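Local coordinates for 190aa long hypothetical protein (Pyrococcus horikoshii, PDB 2DDZ) that is of unknown function but assembles as a hexamer and belongs to a family related to class II aminoacyl-tRNA synthetases, at residues Leu37-Gly42 against Glu163-Ser168; Gln88-Ala93 against Val173-Lys178. All blocks are in the same frame, centred on the assembly; numbering follows the deposited sequence.

Interaction 1 (Leu37-Gly42 against Glu163-Ser168); sequences LVVFRG and EFMERS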
ATOM      1  N   LEU E  37       9.300  -8.242 -20.332  1.00 32.07           N
ATOM      2  CA  LEU E  37      10.295  -9.278 -20.184  1.00 32.85           C
ATOM      3  C   LEU E  37      11.214  -9.114 -21.395  1.00 37.60           C
ATOM      4  O   LEU E  37      10.752  -9.106 -22.535  1.00 40.18           O
ATOM      5  CB  LEU E  37       9.635 -10.660 -20.180  1.00 24.57           C
ATOM      6  CG  LEU E  37      10.588 -11.864 -20.248  1.00 31.50           C
ATOM      7  CD1 LEU E  37      11.557 -11.883 -19.061  1.00 29.32           C
ATOM      8  CD2 LEU E  37       9.762 -13.125 -20.281  1.00 26.04           C
ATOM      9  N   VAL E  38      12.505  -8.938 -21.129  1.00 38.73           N
ATOM     10  CA  VAL E  38      13.509  -8.779 -22.173  1.00 38.34           C
ATOM     11  C   VAL E  38      14.492  -9.934 -22.034  1.00 42.49           C
ATOM     12  O   VAL E  38      15.101 -10.120 -20.986  1.00 42.47           O
ATOM     13  CB  VAL E  38      14.285  -7.456 -22.020  1.00 45.92           C
ATOM     14  CG1 VAL E  38      15.329  -7.333 -23.135  1.00 35.62           C
ATOM     15  CG2 VAL E  38      13.321  -6.280 -22.058  1.00 43.94           C
ATOM     16  N   VAL E  39      14.644 -10.706 -23.102  1.00 39.35           N
ATOM     17  CA  VAL E  39      15.535 -11.859 -23.094  1.00 33.41           C
ATOM     18  C   VAL E  39      16.685 -11.658 -24.051  1.00 40.04           C
ATOM     19  O   VAL E  39      16.492 -11.306 -25.213  1.00 38.60           O
ATOM     20  CB  VAL E  39      14.761 -13.124 -23.472  1.00 35.51           C
ATOM     21  CG1 VAL E  39      15.668 -14.333 -23.435  1.00 31.36           C
ATOM     22  CG2 VAL E  39      13.579 -13.292 -22.514  1.00 31.12           C
ATOM     23  N   PHE E  40      17.892 -11.871 -23.547  1.00 38.79           N
ATOM     24  CA  PHE E  40      19.084 -11.727 -24.358  1.00 46.23           C
ATOM     25  C   PHE E  40      20.161 -12.720 -23.943  1.00 48.82           C
ATOM     26  O   PHE E  40      19.987 -13.503 -23.002  1.00 41.38           O
ATOM     27  CB  PHE E  40      19.633 -10.304 -24.261  1.00 41.87           C
ATOM     28  CG  PHE E  40      19.865  -9.832 -22.853  1.00 47.33           C
ATOM     29  CD1 PHE E  40      18.788  -9.584 -22.007  1.00 44.03           C
ATOM     30  CD2 PHE E  40      21.156  -9.616 -22.374  1.00 42.31           C
ATOM     31  CE1 PHE E  40      18.987  -9.092 -20.708  1.00 42.83           C
ATOM     32  CE2 PHE E  40      21.372  -9.120 -21.070  1.00 47.26           C
ATOM     33  CZ  PHE E  40      20.284  -8.868 -20.233  1.00 48.76           C
ATOM     34  N   ARG E  41      21.281 -12.684 -24.659  1.00 42.16           N
ATOM     35  CA  ARG E  41      22.401 -13.565 -24.386  1.00 40.50           C
ATOM     36  C   ARG E  41      23.692 -12.753 -24.364  1.00 41.45           C
ATOM     37  O   ARG E  41      23.826 -11.750 -25.073  1.00 42.96           O
ATOM     38  CB  ARG E  41      22.471 -14.669 -25.447  1.00 42.86           C
ATOM     39  CG  ARG E  41      23.499 -15.759 -25.178  1.00 51.76           C
ATOM     40  CD  ARG E  41      23.480 -16.799 -26.302  1.00 59.32           C
ATOM     41  NE  ARG E  41      24.508 -17.834 -26.162  1.00 68.76           N
ATOM     42  CZ  ARG E  41      24.726 -18.807 -27.047  1.00 65.10           C
ATOM     43  NH1 ARG E  41      23.990 -18.891 -28.148  1.00 59.26           N
ATOM     44  NH2 ARG E  41      25.681 -19.701 -26.831  1.00 60.88           N
ATOM     45  N   GLY E  42      24.635 -13.178 -23.530  1.00 36.84           N
ATOM     46  CA  GLY E  42      25.891 -12.461 -23.438  1.00 41.51           C
ATOM     47  C   GLY E  42      26.680 -12.864 -22.213  1.00 46.19           C
ATOM     48  O   GLY E  42      26.371 -13.870 -21.566  1.00 40.19           O
ATOM     49  N   GLU E 163      16.702 -21.649 -29.319  1.00 43.76           N
ATOM     50  CA  GLU E 163      15.377 -22.249 -29.234  1.00 45.77           C
ATOM     51  C   GLU E 163      14.833 -22.213 -27.809  1.00 50.33           C
ATOM     52  O   GLU E 163      13.639 -21.993 -27.601  1.00 46.66           O
ATOM     53  CB  GLU E 163      15.424 -23.690 -29.746  1.00 43.47           C
ATOM     54  CG  GLU E 163      14.055 -24.321 -30.003  1.00 52.34           C
ATOM     55  CD  GLU E 163      13.359 -24.788 -28.734  1.00 56.17           C
ATOM     56  OE1 GLU E 163      14.036 -25.371 -27.862  1.00 53.80           O
ATOM     57  OE2 GLU E 163      12.131 -24.588 -28.618  1.00 56.82           O
ATOM     58  N   PHE E 164      15.701 -22.428 -26.825  1.00 51.09           N
ATOM     59  CA  PHE E 164      15.250 -22.406 -25.435  1.00 50.84           C
ATOM     60  C   PHE E 164      14.749 -20.991 -25.090  1.00 44.64           C
ATOM     61  O   PHE E 164      13.685 -20.837 -24.503  1.00 43.51           O
ATOM     62  CB  PHE E 164      16.382 -22.823 -24.479  1.00 45.81           C
ATOM     63  CG  PHE E 164      15.931 -22.982 -23.048  1.00 40.56           C
ATOM     64  CD1 PHE E 164      15.147 -24.066 -22.661  1.00 31.89           C
ATOM     65  CD2 PHE E 164      16.246 -22.012 -22.100  1.00 34.99           C
ATOM     66  CE1 PHE E 164      14.674 -24.175 -21.352  1.00 38.61           C
ATOM     67  CE2 PHE E 164      15.778 -22.111 -20.791  1.00 42.77           C
ATOM     68  CZ  PHE E 164      14.991 -23.197 -20.413  1.00 25.43           C
ATOM     69  N   MET E 165      15.533 -19.981 -25.470  1.00 38.53           N
ATOM     70  CA  MET E 165      15.196 -18.578 -25.243  1.00 44.09           C
ATOM     71  C   MET E 165      13.756 -18.299 -25.710  1.00 50.52           C
ATOM     72  O   MET E 165      12.955 -17.693 -24.995  1.00 51.73           O
ATOM     73  CB  MET E 165      16.174 -17.659 -26.007  1.00 31.87           C
ATOM     74  CG  MET E 165      17.617 -17.630 -25.460  1.00 27.00           C
ATOM     75  SD  MET E 165      18.822 -16.702 -26.372  1.00 27.08           S
ATOM     76  CE  MET E 165      18.225 -15.217 -26.155  1.00 24.00           C
ATOM     77  N   GLU E 166      13.435 -18.762 -26.913  1.00 53.80           N
ATOM     78  CA  GLU E 166      12.112 -18.580 -27.498  1.00 52.40           C
ATOM     79  C   GLU E 166      10.996 -19.285 -26.713  1.00 44.58           C
ATOM     80  O   GLU E 166       9.968 -18.679 -26.393  1.00 38.00           O
ATOM     81  CB  GLU E 166      12.108 -19.107 -28.942  1.00 49.90           C
ATOM     82  CG  GLU E 166      10.900 -18.726 -29.787  1.00 66.00           C
ATOM     83  CD  GLU E 166      10.936 -17.274 -30.218  1.00 75.71           C
ATOM     84  OE1 GLU E 166      12.055 -16.734 -30.354  1.00 76.81           O
ATOM     85  OE2 GLU E 166       9.856 -16.679 -30.435  1.00 83.26           O
ATOM     86  N   ARG E 167      11.192 -20.568 -26.409  1.00 38.56           N
ATOM     87  CA  ARG E 167      10.158 -21.329 -25.712  1.00 44.69           C
ATOM     88  C   ARG E 167       9.966 -20.962 -24.252  1.00 46.20           C
ATOM     89  O   ARG E 167       8.836 -20.938 -23.756  1.00 40.74           O
ATOM     90  CB  ARG E 167      10.429 -22.836 -25.813  1.00 42.39           C
ATOM     91  CG  ARG E 167       9.184 -23.661 -25.476  1.00 59.35           C
ATOM     92  CD  ARG E 167       9.450 -25.154 -25.478  1.00 62.75           C
ATOM     93  NE  ARG E 167      10.410 -25.507 -26.509  1.00 80.57           N
ATOM     94  CZ  ARG E 167      10.770 -26.752 -26.812  1.00 93.36           C
ATOM     95  NH1 ARG E 167      11.667 -26.964 -27.772  1.00 91.69           N
ATOM     96  NH2 ARG E 167      10.238 -27.783 -26.170  1.00 93.87           N
ATOM     97  N   SER E 168      11.072 -20.691 -23.565  1.00 42.37           N
ATOM     98  CA  SER E 168      11.008 -20.328 -22.154  1.00 43.45           C
ATOM     99  C   SER E 168      10.433 -18.921 -21.989  1.00 45.92           C
ATOM    100  O   SER E 168       9.700 -18.666 -21.033  1.00 43.88           O
ATOM    101  CB  SER E 168      12.401 -20.437 -21.510  1.00 25.38           C
ATOM    102  OG  SER E 168      13.321 -19.547 -22.118  1.00 43.47           O
TER

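Interaction 2 (Gln88-Ala93 against Val173-Lys178); sequences QKLLIA and VEEIEK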
ATOM      1  N   GLN E  88       9.373 -14.361  -8.330  1.00 31.00           N
ATOM      2  CA  GLN E  88      10.654 -14.842  -8.827  1.00 34.19           C
ATOM      3  C   GLN E  88      10.781 -16.366  -8.708  1.00 36.76           C
ATOM      4  O   GLN E  88      11.286 -17.031  -9.611  1.00 26.87           O
ATOM      5  CB  GLN E  88      11.799 -14.189  -8.053  1.00 31.36           C
ATOM      6  CG  GLN E  88      13.149 -14.824  -8.314  1.00 29.01           C
ATOM      7  CD  GLN E  88      14.067 -14.750  -7.111  1.00 40.82           C
ATOM      8  OE1 GLN E  88      13.640 -14.987  -5.976  1.00 36.21           O
ATOM      9  NE2 GLN E  88      15.337 -14.438  -7.349  1.00 31.86           N
ATOM     10  N   LYS E  89      10.342 -16.926  -7.587  1.00 32.31           N
ATOM     11  CA  LYS E  89      10.460 -18.360  -7.419  1.00 31.05           C
ATOM     12  C   LYS E  89       9.410 -19.133  -8.216  1.00 35.15           C
ATOM     13  O   LYS E  89       9.610 -20.297  -8.548  1.00 33.14           O
ATOM     14  CB  LYS E  89      10.481 -18.709  -5.920  1.00 25.96           C
ATOM     15  CG  LYS E  89      11.882 -18.449  -5.319  1.00 30.03           C
ATOM     16  CD  LYS E  89      11.987 -18.528  -3.792  1.00 34.03           C
ATOM     17  CE  LYS E  89      11.817 -17.163  -3.117  1.00 42.25           C
ATOM     18  NZ  LYS E  89      12.863 -16.162  -3.506  1.00 34.27           N
ATOM     19  N   LEU E  90       8.309 -18.474  -8.565  1.00 32.14           N
ATOM     20  CA  LEU E  90       7.286 -19.121  -9.370  1.00 27.18           C
ATOM     21  C   LEU E  90       7.848 -19.288 -10.777  1.00 38.35           C
ATOM     22  O   LEU E  90       7.644 -20.318 -11.420  1.00 33.92           O
ATOM     23  CB  LEU E  90       6.025 -18.268  -9.446  1.00 32.72           C
ATOM     24  CG  LEU E  90       4.929 -18.807 -10.370  1.00 35.38           C
ATOM     25  CD1 LEU E  90       4.531 -20.237  -9.973  1.00 30.08           C
ATOM     26  CD2 LEU E  90       3.736 -17.881 -10.296  1.00 21.26           C
ATOM     27  N   LEU E  91       8.558 -18.268 -11.249  1.00 30.70           N
ATOM     28  CA  LEU E  91       9.136 -18.302 -12.584  1.00 37.12           C
ATOM     29  C   LEU E  91      10.275 -19.325 -12.690  1.00 39.47           C
ATOM     30  O   LEU E  91      10.380 -20.029 -13.694  1.00 37.30           O
ATOM     31  CB  LEU E  91       9.637 -16.907 -12.979  1.00 31.98           C
ATOM     32  CG  LEU E  91       8.617 -15.767 -13.022  1.00 33.42           C
ATOM     33  CD1 LEU E  91       9.323 -14.483 -13.446  1.00 38.40           C
ATOM     34  CD2 LEU E  91       7.502 -16.096 -13.996  1.00 27.21           C
ATOM     35  N   ILE E  92      11.125 -19.408 -11.667  1.00 39.09           N
ATOM     36  CA  ILE E  92      12.225 -20.379 -11.679  1.00 34.50           C
ATOM     37  C   ILE E  92      11.598 -21.767 -11.662  1.00 40.11           C
ATOM     38  O   ILE E  92      12.088 -22.691 -12.314  1.00 34.36           O
ATOM     39  CB  ILE E  92      13.177 -20.206 -10.452  1.00 33.97           C
ATOM     40  CG1 ILE E  92      14.165 -19.068 -10.715  1.00 28.97           C
ATOM     41  CG2 ILE E  92      14.007 -21.460 -10.223  1.00 33.81           C
ATOM     42  CD1 ILE E  92      13.514 -17.884 -11.297  1.00 63.01           C
ATOM     43  N   ALA E  93      10.499 -21.908 -10.930  1.00 37.53           N
ATOM     44  CA  ALA E  93       9.813 -23.189 -10.871  1.00 40.91           C
ATOM     45  C   ALA E  93       9.288 -23.547 -12.260  1.00 43.38           C
ATOM     46  O   ALA E  93       9.389 -24.696 -12.676  1.00 46.50           O
ATOM     47  CB  ALA E  93       8.667 -23.139  -9.869  1.00 34.68           C
ATOM     48  N   VAL E 173       5.925 -15.556 -19.909  1.00 32.28           N
ATOM     49  CA  VAL E 173       4.893 -14.560 -20.158  1.00 31.32           C
ATOM     50  C   VAL E 173       3.538 -15.170 -19.800  1.00 38.62           C
ATOM     51  O   VAL E 173       2.725 -14.538 -19.131  1.00 39.52           O
ATOM     52  CB  VAL E 173       4.882 -14.105 -21.632  1.00 35.33           C
ATOM     53  CG1 VAL E 173       3.638 -13.271 -21.913  1.00 36.45           C
ATOM     54  CG2 VAL E 173       6.124 -13.287 -21.927  1.00 40.06           C
ATOM     55  N   GLU E 174       3.303 -16.408 -20.226  1.00 44.78           N
ATOM     56  CA  GLU E 174       2.039 -17.075 -19.918  1.00 47.19           C
ATOM     57  C   GLU E 174       1.859 -17.234 -18.414  1.00 42.22           C
ATOM     58  O   GLU E 174       0.747 -17.135 -17.903  1.00 42.53           O
ATOM     59  CB  GLU E 174       1.975 -18.450 -20.577  1.00 41.42           C
ATOM     60  CG  GLU E 174       1.991 -18.414 -22.086  1.00 67.95           C
ATOM     61  CD  GLU E 174       1.753 -19.780 -22.696  1.00 82.90           C
ATOM     62  OE1 GLU E 174       1.932 -20.794 -21.982  1.00 88.04           O
ATOM     63  OE2 GLU E 174       1.399 -19.838 -23.892  1.00 86.29           O
ATOM     64  N   GLU E 175       2.957 -17.486 -17.711  1.00 42.85           N
ATOM     65  CA  GLU E 175       2.903 -17.659 -16.266  1.00 44.79           C
ATOM     66  C   GLU E 175       2.410 -16.375 -15.623  1.00 45.93           C
ATOM     67  O   GLU E 175       1.494 -16.385 -14.797  1.00 44.07           O
ATOM     68  CB  GLU E 175       4.291 -17.997 -15.719  1.00 42.98           C
ATOM     69  CG  GLU E 175       4.283 -18.535 -14.296  1.00 48.66           C
ATOM     70  CD  GLU E 175       3.469 -19.812 -14.162  1.00 53.05           C
ATOM     71  OE1 GLU E 175       3.593 -20.692 -15.044  1.00 55.35           O
ATOM     72  OE2 GLU E 175       2.711 -19.941 -13.175  1.00 49.88           O
ATOM     73  N   ILE E 176       3.024 -15.267 -16.016  1.00 41.29           N
ATOM     74  CA  ILE E 176       2.666 -13.970 -15.473  1.00 42.00           C
ATOM     75  C   ILE E 176       1.216 -13.600 -15.779  1.00 44.37           C
ATOM     76  O   ILE E 176       0.498 -13.130 -14.897  1.00 45.50           O
ATOM     77  CB  ILE E 176       3.618 -12.882 -16.010  1.00 32.28           C
ATOM     78  CG1 ILE E 176       4.994 -13.071 -15.375  1.00 35.20           C
ATOM     79  CG2 ILE E 176       3.055 -11.504 -15.723  1.00 34.83           C
ATOM     80  CD1 ILE E 176       6.088 -12.252 -15.997  1.00 50.54           C
ATOM     81  N   GLU E 177       0.786 -13.830 -17.017  1.00 42.33           N
ATOM     82  CA  GLU E 177      -0.580 -13.511 -17.414  1.00 44.62           C
ATOM     83  C   GLU E 177      -1.637 -14.352 -16.698  1.00 40.87           C
ATOM     84  O   GLU E 177      -2.761 -13.891 -16.511  1.00 45.27           O
ATOM     85  CB  GLU E 177      -0.732 -13.621 -18.934  1.00 58.47           C
ATOM     86  CG  GLU E 177       0.109 -12.577 -19.667  1.00 83.55           C
ATOM     87  CD  GLU E 177      -0.102 -12.565 -21.170  1.00100.15           C
ATOM     88  OE1 GLU E 177      -0.023 -13.644 -21.800  1.00106.88           O
ATOM     89  OE2 GLU E 177      -0.338 -11.468 -21.723  1.00109.77           O
ATOM     90  N   LYS E 178      -1.285 -15.579 -16.305  1.00 31.72           N
ATOM     91  CA  LYS E 178      -2.229 -16.398 -15.568  1.00 43.28           C
ATOM     92  C   LYS E 178      -2.245 -15.882 -14.121  1.00 37.63           C
ATOM     93  O   LYS E 178      -3.277 -15.922 -13.459  1.00 37.19           O
ATOM     94  CB  LYS E 178      -1.853 -17.882 -15.587  1.00 48.54           C
ATOM     95  CG  LYS E 178      -2.817 -18.772 -14.761  1.00 58.74           C
ATOM     96  CD  LYS E 178      -4.132 -19.095 -15.487  1.00 61.03           C
ATOM     97  CE  LYS E 178      -5.103 -19.890 -14.599  1.00 71.40           C
ATOM     98  NZ  LYS E 178      -4.435 -20.843 -13.647  1.00 70.14           N
TER

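Interaction 1 (Leu37-Gly42 against Glu163-Ser168)
Met-165 reaches out from its helix and lays its methyl end on strand 37-42, where CE rests 3.8 Å from CG1 of Val-39. The two side chains run past one another in opposite directions, so the methionine meets the valine alongside and continues to the strand backbone: CE lies 3.9 Å from C of Phe-40. The chain is extended through chi2 and bends at the sulfur (chi3 66°), which turns the methyl in over the strand while SD stays 4.3 Å from CB of Arg-41. A chi1 of -179° puts CG1 of Val-39 where that methyl meets it. Helix 161-184 covers one face of the mixed sheet here; its segment 163-168 runs at 168° to strand 37-42, nearly antiparallel. Val-69 of the adjacent strand also touches Met-165. Phe-40 points its CB the other way and stacks on His-70. The long arm of Arg-41 starts toward the helix but ends in a salt bridge with Asp-67. On the helix, Ser-168 OG bonds to the carbonyl O of Phe-164 at 2.7 Å, approaching from above the carbonyl plane, and that oxygen also receives Ser-168 N. Ser-168 OG is further hydrogen-bonded to Tyr-71 OH.

Interaction 2 (Gln88-Ala93 against Val173-Lys178)
Glu-175 lays its carbon chain between the two helices, against Leu-90 and Leu-91. Its chi1 of -165° sends the chain away from the backbone N, and the bend at chi2 (60°) turns the carboxylate toward Leu-90. There OE2 lies 3.7 Å from CD1 and likewise 3.7 Å from CD2 of that leucine, the two side chains crossing at a slant. The buried carboxylate is paired across a subunit boundary: OE2 forms a salt bridge with Arg-108 of the second subunit, which would probably favour the charged form. Leu-91 packs nearer the root of the same side chain, against CB and CG. The Leu-91 and Glu-175 side chains run past each other in opposite directions, with CD2 of Leu-91 4.0 Å from CG of Glu-175; CD2 of Leu-91 also meets CG1 of Ile-176 at 4.2 Å. Leu-91 and Ile-176 both rest on Leu-73, so both side chains face strand 68-75 between the helices and the sheet. Nearby, Lys-89 forms a salt bridge with Asp-182 of the second subunit. The axes of the two short segments pass 10.3 Å apart at 135°, an obliquely crossed helix pair packed on a mixed beta-sheet in an alpha+beta domain, and the pair also meets a neighbouring subunit.

How the interactions relate
Helix 161-184 serves both contacts, its earlier turns in interaction 1 and later ones in interaction 2, and the centres are 14 Å apart. They meet directly where CD2 of Leu-37 packs on CG2 of Val-173 at 4.0 Å. In chain order the segments alternate, and the late helix packs against both earlier ones, lying on the sheet at strand 37-42 and against helix 81-100 at segment 88-93. Only interaction 2 touches another chain, the second subunit. In interaction 1 the Phe-40 side chain is about 7 Å from a bound guanidine, and Phe-40 also touches Ile-14, which lines a guanidine pocket.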